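PDB 6S3Y: PlyP35 from Listeria phage P35, which probably anchors the phage endolysin to the Listeria cell wall through its C-terminal cell wall binding domain, built from two SH3-like repeats. Local coordinates for residues Cys88-Asn91 against Gly97-Ile100. Residues are numbered along the deposited sequence; the frame is centred on the assembly and turned at random.
Sequences CWDN and GDFI
C88 and I100 form an antiparallel hydrogen-bonded pair. C88 N donates to I100 O at 3.0 Å, and I100 N returns a bond to C88 O at 2.9 Å. The second is nearly straight, with an angle of 162° at the hydrogen. C88 O also takes a CA-H...O contact from F99 CA. W89 and F99 follow as the non-hydrogen-bonded pair, with their CA atoms 4.3 Å apart. One more backbone bond, D90 N to D98 O at 2.8 Å, follows beyond the strand ends.

The tight part is the backbone and the roots of the side chains. On the W89 face, indole CD1 lies 3.5 Å from F99 CB. The F99 ring and the indole five-membered ring meet obliquely, their planes 43° apart. F99 is exposed, although its ring packs edge-to-face on F87. On the other face, C88 SG meets I100 CB.

The looser side is the turn end, which is partly open to solvent. With chi1 at 74°, the D90 carboxylate swings over D98, and OD1 accepts a weak bond from D98 N at 3.3 Å. The two carboxylate planes are nearly perpendicular. K127 bridges D90 OD2 and D98 OD2, and R125 also pairs with D98, which probably offsets the like charges.

The contact sits at the turn end of the hairpin of strands 78-89 and 99-103, within an SH3-like repeat, where it closes the base of the connecting loop. F129 of strand 128-132 lies against C88, D98 and I100, while F22, F87, L94, P132 and M135 surround the buried W89.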
ATOM      1  N   CYS A  88       2.346   5.885   5.986  1.00 14.51           N
ATOM      2  CA  CYS A  88       2.139   5.754   7.453  1.00 14.83           C
ATOM      3  C   CYS A  88       1.093   6.778   7.879  1.00 15.32           C
ATOM      4  O   CYS A  88       0.920   7.839   7.187  1.00 14.05           O
ATOM      5  CB  CYS A  88       3.440   5.885   8.231  1.00 16.21           C
ATOM      6  SG  CYS A  88       4.327   7.422   7.885  1.00 17.27           S
ATOM      7  N   TRP A  89       0.384   6.472   8.965  1.00 14.15           N
ATOM      8  CA  TRP A  89      -0.777   7.273   9.410  1.00 15.03           C
ATOM      9  C   TRP A  89      -0.584   7.703  10.866  1.00 15.05           C
ATOM     10  O   TRP A  89      -0.020   6.918  11.645  1.00 15.15           O
ATOM     11  CB  TRP A  89      -2.045   6.430   9.278  1.00 15.53           C
ATOM     12  CG  TRP A  89      -2.496   6.143   7.869  1.00 16.39           C
ATOM     13  CD1 TRP A  89      -3.432   6.814   7.156  1.00 17.23           C
ATOM     14  CD2 TRP A  89      -2.104   5.015   7.059  1.00 15.50           C
ATOM     15  NE1 TRP A  89      -3.643   6.202   5.957  1.00 17.53           N
ATOM     16  CE2 TRP A  89      -2.845   5.096   5.867  1.00 16.61           C
ATOM     17  CE3 TRP A  89      -1.209   3.946   7.224  1.00 15.24           C
ATOM     18  CZ2 TRP A  89      -2.718   4.164   4.836  1.00 16.84           C
ATOM     19  CZ3 TRP A  89      -1.087   3.019   6.210  1.00 17.74           C
ATOM     20  CH2 TRP A  89      -1.830   3.124   5.039  1.00 15.48           C
ATOM     21  N   ASP A  90      -1.153   8.845  11.234  1.00 15.50           N
ATOM     22  CA  ASP A  90      -1.022   9.337  12.632  1.00 19.12           C
ATOM     23  C   ASP A  90      -2.047   8.651  13.517  1.00 20.84           C
ATOM     24  O   ASP A  90      -2.078   8.964  14.686  1.00 19.52           O
ATOM     25  CB  ASP A  90      -1.115  10.841  12.709  1.00 20.24           C
ATOM     26  CG  ASP A  90      -2.481  11.442  12.522  1.00 22.77           C
ATOM     27  OD1 ASP A  90      -3.373  10.767  11.970  1.00 25.38           O
ATOM     28  OD2 ASP A  90      -2.601  12.610  12.889  1.00 23.05           O
ATOM     29  N   ASN A  91      -2.815   7.696  13.001  1.00 21.38           N
ATOM     30  CA  ASN A  91      -3.646   6.839  13.890  1.00 25.49           C
ATOM     31  C   ASN A  91      -3.880   5.468  13.260  1.00 21.79           C
ATOM     32  O   ASN A  91      -3.650   5.312  12.055  1.00 23.60           O
ATOM     33  CB  ASN A  91      -4.926   7.576  14.287  1.00 33.49           C
ATOM     34  CG  ASN A  91      -5.980   7.528  13.220  1.00 37.30           C
ATOM     35  OD1 ASN A  91      -6.460   6.459  12.887  1.00 49.58           O
ATOM     36  ND2 ASN A  91      -6.338   8.676  12.698  1.00 49.03           N
ATOM     37  N   GLY A  97      -6.932  11.392   8.020  1.00 29.32           N
ATOM     38  CA  GLY A  97      -6.178  12.093   9.074  1.00 29.54           C
ATOM     39  C   GLY A  97      -4.870  12.599   8.498  1.00 26.40           C
ATOM     40  O   GLY A  97      -4.840  13.001   7.314  1.00 27.03           O
ATOM     41  N   ASP A  98      -3.804  12.569   9.277  1.00 29.47           N
ATOM     42  CA  ASP A  98      -2.459  12.975   8.818  1.00 25.98           C
ATOM     43  C   ASP A  98      -1.749  11.684   8.368  1.00 24.08           C
ATOM     44  O   ASP A  98      -1.582  10.754   9.179  1.00 24.26           O
ATOM     45  CB  ASP A  98      -1.772  13.751   9.936  1.00 28.28           C
ATOM     46  CG  ASP A  98      -0.593  14.595   9.489  1.00 32.51           C
ATOM     47  OD1 ASP A  98      -0.341  14.660   8.283  1.00 34.84           O
ATOM     48  OD2 ASP A  98       0.081  15.147  10.365  1.00 37.10           O
ATOM     49  N   PHE A  99      -1.415  11.599   7.078  1.00 22.03           N
ATOM     50  CA  PHE A  99      -0.700  10.430   6.530  1.00 22.03           C
ATOM     51  C   PHE A  99       0.431  10.944   5.648  1.00 20.98           C
ATOM     52  O   PHE A  99       0.309  12.041   5.090  1.00 21.47           O
ATOM     53  CB  PHE A  99      -1.677   9.485   5.828  1.00 24.24           C
ATOM     54  CG  PHE A  99      -2.372  10.055   4.618  1.00 26.53           C
ATOM     55  CD1 PHE A  99      -1.757  10.034   3.368  1.00 27.69           C
ATOM     56  CD2 PHE A  99      -3.626  10.631   4.710  1.00 28.62           C
ATOM     57  CE1 PHE A  99      -2.424  10.518   2.247  1.00 29.52           C
ATOM     58  CE2 PHE A  99      -4.269  11.158   3.600  1.00 30.57           C
ATOM     59  CZ  PHE A  99      -3.678  11.074   2.361  1.00 29.49           C
ATOM     60  N   ILE A 100       1.485  10.145   5.552  1.00 17.70           N
ATOM     61  CA  ILE A 100       2.714  10.466   4.767  1.00 19.19           C
ATOM     62  C   ILE A 100       2.895   9.372   3.712  1.00 16.95           C
ATOM     63  O   ILE A 100       2.861   8.189   4.072  1.00 16.38           O
ATOM     64  CB  ILE A 100       3.926  10.582   5.704  1.00 19.01           C
ATOM     65  CG1 ILE A 100       3.696  11.653   6.795  1.00 20.31           C
ATOM     66  CG2 ILE A 100       5.186  10.837   4.905  1.00 21.23           C
ATOM     67  CD1 ILE A 100       4.743  11.627   7.906  1.00 19.98           C
TER